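Local coordinates for protein butyryl-CoA dehydrogenase (PDB 6CXT) that belongs to the acyl-CoA dehydrogenase family of flavoproteins and carries flavin-adenine dinucleotide together with the ligand FK4, at residues 37-51 with 83-96. Sequence-based numbering, arbitrary orientation.
Sequences NWNALGDFGYFGLPI and LLFAGAAHTFACSM. With FK4 (S-[2-({N-[(2R)-2-hydroxy-4-{[(R)-hydroxy(oxo)-lambda~5~-phosphanyl]oxy}-3,3-dimethylbutanoyl]-beta-alanyl}amino)ethyl] 1H-pyrrole-2-carbothioate), chain C.
Trp38, Tyr46 and Phe47 pack against Leu83, Gly87, His90 and Thr91 in a buried helix-helix and loop-helix contact within the N-terminal helical domain of this acyl-CoA dehydrogenase-type flavoprotein. Helix 37-44 crosses helix 83-96 at -56°, and the chain after it runs on along the second helix. Trp38 is a knob set among Leu83, Ala86, Gly87 and His90; with CG anti to the backbone N (chi1 175°), its six-membered ring extends to Gly87, where CZ3 lies 3.5 Å from Gly87 CA. The ring's edge meets the face of His90 in a T-shaped pair, planes at 89°, while Phe47 CZ lies over the indole face, so Trp38, Phe47 and His90 form an aromatic cluster. With no side chain on Gly87, Phe47 CE1 comes to 3.6 Å and Tyr46 CE2 to 3.7 Å of Gly87 CA. Tyr46 OH donates to Leu84 O at 2.6 Å, on the opposite face of that carbonyl from Ala88 N, and Leu84 CD2 makes an off-centre CH-pi contact with the tyrosine ring. A Schellman motif with Gly45 at C-prime ends the first helix and delivers Tyr46 and Phe47 to helix 83-96. Two waters extend the polar link: one joins Tyr46 O to Thr91 OG1, the other Phe47 O to Thr91 OG1 and Ser95 OG. Farther along, Pro50 CG rests 3.7 Å from Met96 SD. Behind helix 83-96, Ala89 CB touches FK4 C22 at 3.6 Å and Phe85 touches FAD as well as FK4. His90 NE2 bonds Leu114 O and ND1 bonds Ala121 N, Phe92 packs on helices 64-77 and 231-245, and Cys94 lies against strand 121-124.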
loop_
_atom_site.group_PDB
_atom_site.type_symbol
_atom_site.label_atom_id
_atom_site.label_comp_id
_atom_site.label_asym_id
_atom_site.label_seq_id
_atom_site.Cartn_x
_atom_site.Cartn_y
_atom_site.Cartn_z
ATOM N N ASN B 37 15.839 0.590 36.605
ATOM C CA ASN B 37 16.186 0.021 35.293
ATOM C C ASN B 37 17.112 0.933 34.492
ATOM O O ASN B 37 17.997 0.445 33.835
ATOM C CB ASN B 37 14.917 -0.360 34.500
ATOM C CG ASN B 37 14.232 -1.594 35.084
ATOM O OD1 ASN B 37 14.836 -2.346 35.867
ATOM N ND2 ASN B 37 12.985 -1.788 34.743
ATOM N N TRP B 38 16.870 2.241 34.522
ATOM C CA TRP B 38 17.819 3.220 33.951
ATOM C C TRP B 38 19.248 2.959 34.494
ATOM O O TRP B 38 20.207 2.772 33.723
ATOM C CB TRP B 38 17.325 4.642 34.258
ATOM C CG TRP B 38 18.310 5.684 33.821
ATOM C CD1 TRP B 38 19.364 6.153 34.557
ATOM C CD2 TRP B 38 18.341 6.368 32.561
ATOM N NE1 TRP B 38 20.068 7.095 33.824
ATOM C CE2 TRP B 38 19.452 7.256 32.601
ATOM C CE3 TRP B 38 17.491 6.364 31.419
ATOM C CZ2 TRP B 38 19.776 8.130 31.528
ATOM C CZ3 TRP B 38 17.791 7.201 30.354
ATOM C CH2 TRP B 38 18.959 8.092 30.412
ATOM N N ASN B 39 19.394 2.865 35.824
ATOM C CA ASN B 39 20.719 2.635 36.425
ATOM C C ASN B 39 21.297 1.265 36.031
ATOM O O ASN B 39 22.497 1.155 35.774
ATOM C CB ASN B 39 20.682 2.806 37.978
ATOM C CG ASN B 39 20.345 4.235 38.395
ATOM O OD1 ASN B 39 20.568 5.178 37.638
ATOM N ND2 ASN B 39 19.792 4.395 39.597
ATOM N N ALA B 40 20.431 0.253 35.905
ATOM C CA ALA B 40 20.889 -1.052 35.423
ATOM C C ALA B 40 21.450 -0.993 33.999
ATOM O O ALA B 40 22.515 -1.583 33.701
ATOM C CB ALA B 40 19.820 -2.116 35.578
ATOM N N LEU B 41 20.758 -0.256 33.125
ATOM C CA LEU B 41 21.291 0.001 31.782
ATOM C C LEU B 41 22.625 0.771 31.845
ATOM O O LEU B 41 23.526 0.485 31.080
ATOM C CB LEU B 41 20.280 0.833 30.942
ATOM C CG LEU B 41 19.132 -0.023 30.377
ATOM C CD1 LEU B 41 17.943 0.859 30.006
ATOM C CD2 LEU B 41 19.617 -0.853 29.169
ATOM N N GLY B 42 22.723 1.737 32.764
ATOM C CA GLY B 42 23.983 2.433 33.058
ATOM C C GLY B 42 25.105 1.471 33.402
ATOM O O GLY B 42 26.175 1.521 32.782
ATOM N N ASP B 43 24.867 0.601 34.377
ATOM C CA ASP B 43 25.846 -0.450 34.712
ATOM C C ASP B 43 26.183 -1.408 33.566
ATOM O O ASP B 43 27.311 -1.819 33.421
ATOM C CB ASP B 43 25.346 -1.274 35.894
ATOM C CG ASP B 43 25.122 -0.430 37.129
ATOM O OD1 ASP B 43 25.612 0.706 37.182
ATOM O OD2 ASP B 43 24.430 -0.893 38.046
ATOM N N PHE B 44 25.199 -1.775 32.748
ATOM C CA PHE B 44 25.470 -2.590 31.567
ATOM C C PHE B 44 26.431 -1.881 30.597
ATOM O O PHE B 44 27.197 -2.533 29.917
ATOM C CB PHE B 44 24.133 -3.003 30.886
ATOM C CG PHE B 44 24.287 -3.642 29.530
ATOM C CD1 PHE B 44 24.483 -5.023 29.413
ATOM C CD2 PHE B 44 24.233 -2.866 28.371
ATOM C CE1 PHE B 44 24.616 -5.627 28.147
ATOM C CE2 PHE B 44 24.385 -3.463 27.106
ATOM C CZ PHE B 44 24.560 -4.855 27.004
ATOM N N GLY B 45 26.370 -0.558 30.530
ATOM C CA GLY B 45 27.231 0.221 29.653
ATOM C C GLY B 45 26.499 0.921 28.514
ATOM O O GLY B 45 27.156 1.478 27.644
ATOM N N TYR B 46 25.152 0.896 28.515
ATOM C CA TYR B 46 24.292 1.506 27.422
ATOM C C TYR B 46 24.614 2.957 27.134
ATOM O O TYR B 46 24.606 3.391 25.981
ATOM C CB TYR B 46 22.810 1.410 27.845
ATOM C CG TYR B 46 21.750 1.831 26.830
ATOM C CD1 TYR B 46 21.839 1.427 25.496
ATOM C CD2 TYR B 46 20.625 2.580 27.216
ATOM C CE1 TYR B 46 20.858 1.769 24.582
ATOM C CE2 TYR B 46 19.605 2.933 26.296
ATOM C CZ TYR B 46 19.744 2.536 24.983
ATOM O OH TYR B 46 18.799 2.842 24.032
ATOM N N PHE B 47 24.867 3.755 28.182
ATOM C CA PHE B 47 25.067 5.176 27.937
ATOM C C PHE B 47 26.508 5.494 27.596
ATOM O O PHE B 47 26.808 6.602 27.167
ATOM C CB PHE B 47 24.655 6.023 29.147
ATOM C CG PHE B 47 23.319 5.659 29.698
ATOM C CD1 PHE B 47 22.168 5.777 28.910
ATOM C CD2 PHE B 47 23.202 5.195 30.993
ATOM C CE1 PHE B 47 20.956 5.431 29.426
ATOM C CE2 PHE B 47 21.974 4.859 31.507
ATOM C CZ PHE B 47 20.848 4.961 30.706
ATOM N N GLY B 48 27.391 4.529 27.791
ATOM C CA GLY B 48 28.789 4.739 27.476
ATOM C C GLY B 48 29.265 4.090 26.204
ATOM O O GLY B 48 30.440 4.191 25.895
ATOM N N LEU B 49 28.380 3.430 25.441
ATOM C CA LEU B 49 28.865 2.665 24.265
ATOM C C LEU B 49 29.765 3.460 23.306
ATOM O O LEU B 49 30.828 2.949 22.940
ATOM C CB LEU B 49 27.723 1.961 23.481
ATOM C CG LEU B 49 26.743 1.140 24.310
ATOM C CD1 LEU B 49 25.491 0.774 23.494
ATOM C CD2 LEU B 49 27.474 -0.102 24.767
ATOM N N PRO B 50 29.362 4.686 22.894
ATOM C CA PRO B 50 30.211 5.391 21.953
ATOM C C PRO B 50 31.142 6.446 22.612
ATOM O O PRO B 50 31.634 7.316 21.901
ATOM C CB PRO B 50 29.194 6.142 21.088
ATOM C CG PRO B 50 28.053 6.445 22.035
ATOM C CD PRO B 50 28.135 5.452 23.170
ATOM N N ILE B 51 31.287 6.429 23.934
ATOM C CA ILE B 51 32.106 7.471 24.627
ATOM C C ILE B 51 33.524 6.891 24.782
ATOM O O ILE B 51 33.681 5.772 25.263
ATOM C CB ILE B 51 31.508 7.933 25.989
ATOM C CG1 ILE B 51 30.018 8.276 25.833
ATOM C CG2 ILE B 51 32.272 9.133 26.579
ATOM C CD1 ILE B 51 29.695 9.384 24.853
ATOM N N LEU B 83 11.925 3.139 27.648
ATOM C CA LEU B 83 13.139 3.318 28.467
ATOM C C LEU B 83 14.397 3.379 27.592
ATOM O O LEU B 83 15.271 4.248 27.776
ATOM C CB LEU B 83 13.259 2.241 29.564
ATOM C CG LEU B 83 14.554 2.319 30.430
ATOM C CD1 LEU B 83 14.596 3.639 31.160
ATOM C CD2 LEU B 83 14.565 1.214 31.478
ATOM N N LEU B 84 14.501 2.463 26.630
ATOM C CA LEU B 84 15.625 2.463 25.687
ATOM C C LEU B 84 15.674 3.761 24.904
ATOM O O LEU B 84 16.766 4.279 24.646
ATOM C CB LEU B 84 15.526 1.268 24.720
ATOM C CG LEU B 84 15.747 -0.067 25.449
ATOM C CD1 LEU B 84 15.514 -1.192 24.421
ATOM C CD2 LEU B 84 17.157 -0.170 26.106
ATOM N N PHE B 85 14.505 4.232 24.504
ATOM C CA PHE B 85 14.350 5.470 23.740
ATOM C C PHE B 85 14.876 6.663 24.586
ATOM O O PHE B 85 15.658 7.445 24.096
ATOM C CB PHE B 85 12.889 5.660 23.416
ATOM C CG PHE B 85 12.546 7.020 22.871
ATOM C CD1 PHE B 85 13.024 7.445 21.648
ATOM C CD2 PHE B 85 11.666 7.846 23.568
ATOM C CE1 PHE B 85 12.710 8.749 21.150
ATOM C CE2 PHE B 85 11.332 9.136 23.101
ATOM C CZ PHE B 85 11.832 9.574 21.871
ATOM N N ALA B 86 14.411 6.775 25.832
ATOM C CA ALA B 86 14.946 7.822 26.774
ATOM C C ALA B 86 16.477 7.783 26.815
ATOM O O ALA B 86 17.150 8.837 26.801
ATOM C CB ALA B 86 14.339 7.646 28.177
ATOM N N GLY B 87 17.026 6.576 26.913
ATOM C CA GLY B 87 18.457 6.373 27.057
ATOM C C GLY B 87 19.168 6.793 25.793
ATOM O O GLY B 87 20.261 7.366 25.839
ATOM N N ALA B 88 18.571 6.498 24.624
ATOM C CA ALA B 88 19.223 6.809 23.368
ATOM C C ALA B 88 19.138 8.292 23.048
ATOM O O ALA B 88 20.041 8.844 22.431
ATOM C CB ALA B 88 18.624 5.929 22.225
ATOM N N ALA B 89 18.080 8.945 23.520
ATOM C CA ALA B 89 17.893 10.362 23.309
ATOM C C ALA B 89 19.042 11.061 24.088
ATOM O O ALA B 89 19.739 11.902 23.568
ATOM C CB ALA B 89 16.562 10.802 23.893
ATOM N N HIS B 90 19.217 10.645 25.329
ATOM C CA HIS B 90 20.283 11.155 26.185
ATOM C C HIS B 90 21.670 10.950 25.550
ATOM O O HIS B 90 22.505 11.887 25.492
ATOM C CB HIS B 90 20.138 10.395 27.508
ATOM C CG HIS B 90 21.382 10.313 28.327
ATOM N ND1 HIS B 90 21.579 11.095 29.448
ATOM C CD2 HIS B 90 22.451 9.486 28.258
ATOM C CE1 HIS B 90 22.715 10.753 30.034
ATOM N NE2 HIS B 90 23.270 9.781 29.336
ATOM N N THR B 91 21.933 9.741 25.070
ATOM C CA THR B 91 23.248 9.425 24.508
ATOM C C THR B 91 23.506 10.104 23.165
ATOM O O THR B 91 24.565 10.711 22.983
ATOM C CB THR B 91 23.458 7.929 24.354
ATOM O OG1 THR B 91 23.397 7.334 25.649
ATOM C CG2 THR B 91 24.844 7.580 23.713
ATOM N N PHE B 92 22.560 10.008 22.217
ATOM C CA PHE B 92 22.878 10.396 20.850
ATOM C C PHE B 92 22.571 11.830 20.566
ATOM O O PHE B 92 23.261 12.461 19.748
ATOM C CB PHE B 92 22.259 9.391 19.833
ATOM C CG PHE B 92 22.856 8.027 20.014
ATOM C CD1 PHE B 92 24.161 7.771 19.554
ATOM C CD2 PHE B 92 22.194 7.042 20.696
ATOM C CE1 PHE B 92 24.776 6.564 19.763
ATOM C CE2 PHE B 92 22.810 5.812 20.913
ATOM C CZ PHE B 92 24.099 5.563 20.439
ATOM N N ALA B 93 21.518 12.364 21.182
ATOM C CA ALA B 93 21.217 13.761 20.958
ATOM C C ALA B 93 21.967 14.713 21.935
ATOM O O ALA B 93 21.974 15.936 21.714
ATOM C CB ALA B 93 19.706 14.060 20.957
ATOM N N CYS B 94 22.521 14.168 23.005
ATOM C CA CYS B 94 23.106 15.016 24.064
ATOM C C CYS B 94 24.578 14.703 24.298
ATOM O O CYS B 94 25.428 15.614 24.100
ATOM C CB CYS B 94 22.299 14.927 25.366
ATOM S SG CYS B 94 20.547 15.346 25.148
ATOM N N SER B 95 24.894 13.475 24.724
ATOM C CA SER B 95 26.296 13.087 24.927
ATOM C C SER B 95 27.153 13.229 23.667
ATOM O O SER B 95 28.295 13.681 23.755
ATOM C CB SER B 95 26.468 11.681 25.502
ATOM O OG SER B 95 25.701 11.543 26.694
ATOM N N MET B 96 26.626 12.864 22.495
ATOM C CA MET B 96 27.453 12.980 21.293
ATOM C C MET B 96 27.786 14.437 20.854
ATOM O O MET B 96 28.954 14.723 20.557
ATOM C CB MET B 96 26.883 12.113 20.135
ATOM C CG MET B 96 26.913 10.624 20.452
ATOM S SD MET B 96 28.509 9.924 20.970
ATOM C CE MET B 96 29.430 10.139 19.445
HETATM O O01 FK4 C . 20.127 19.125 7.505
HETATM P P02 FK4 C . 19.565 20.550 7.824
HETATM O O03 FK4 C . 18.061 20.634 8.263
HETATM C C04 FK4 C . 17.133 19.771 7.670
HETATM C C05 FK4 C . 15.721 20.274 7.644
HETATM C C06 FK4 C . 14.842 19.170 7.001
HETATM C C07 FK4 C . 15.699 21.578 6.802
HETATM C C08 FK4 C . 15.216 20.646 9.063
HETATM O O09 FK4 C . 14.040 21.418 9.039
HETATM C C10 FK4 C . 15.054 19.426 9.992
HETATM N N11 FK4 C . 13.693 19.242 10.473
HETATM C C12 FK4 C . 13.428 18.131 11.316
HETATM C C13 FK4 C . 13.576 18.491 12.811
HETATM C C14 FK4 C . 13.915 17.333 13.648
HETATM N N15 FK4 C . 13.471 17.529 14.960
HETATM C C16 FK4 C . 13.786 16.528 15.981
HETATM C C17 FK4 C . 13.873 17.157 17.385
HETATM S S18 FK4 C . 14.710 16.114 18.545
HETATM C C19 FK4 C . 13.667 14.655 18.588
HETATM C C20 FK4 C . 14.212 13.853 19.702
HETATM C C21 FK4 C . 13.643 12.766 20.327
HETATM C C22 FK4 C . 14.583 12.352 21.294
HETATM C C23 FK4 C . 15.705 13.216 21.235
HETATM N N24 FK4 C . 15.502 14.132 20.265
HETATM O O25 FK4 C . 12.500 14.730 18.144
HETATM O O26 FK4 C . 14.541 16.347 13.267
HETATM O O27 FK4 C . 15.974 18.590 10.288
HETATM O O28 FK4 C . 20.394 21.126 8.925
HETATM O O HOH W 1 22.365 4.989 25.016
HETATM O O HOH W 2 25.623 8.900 27.149
#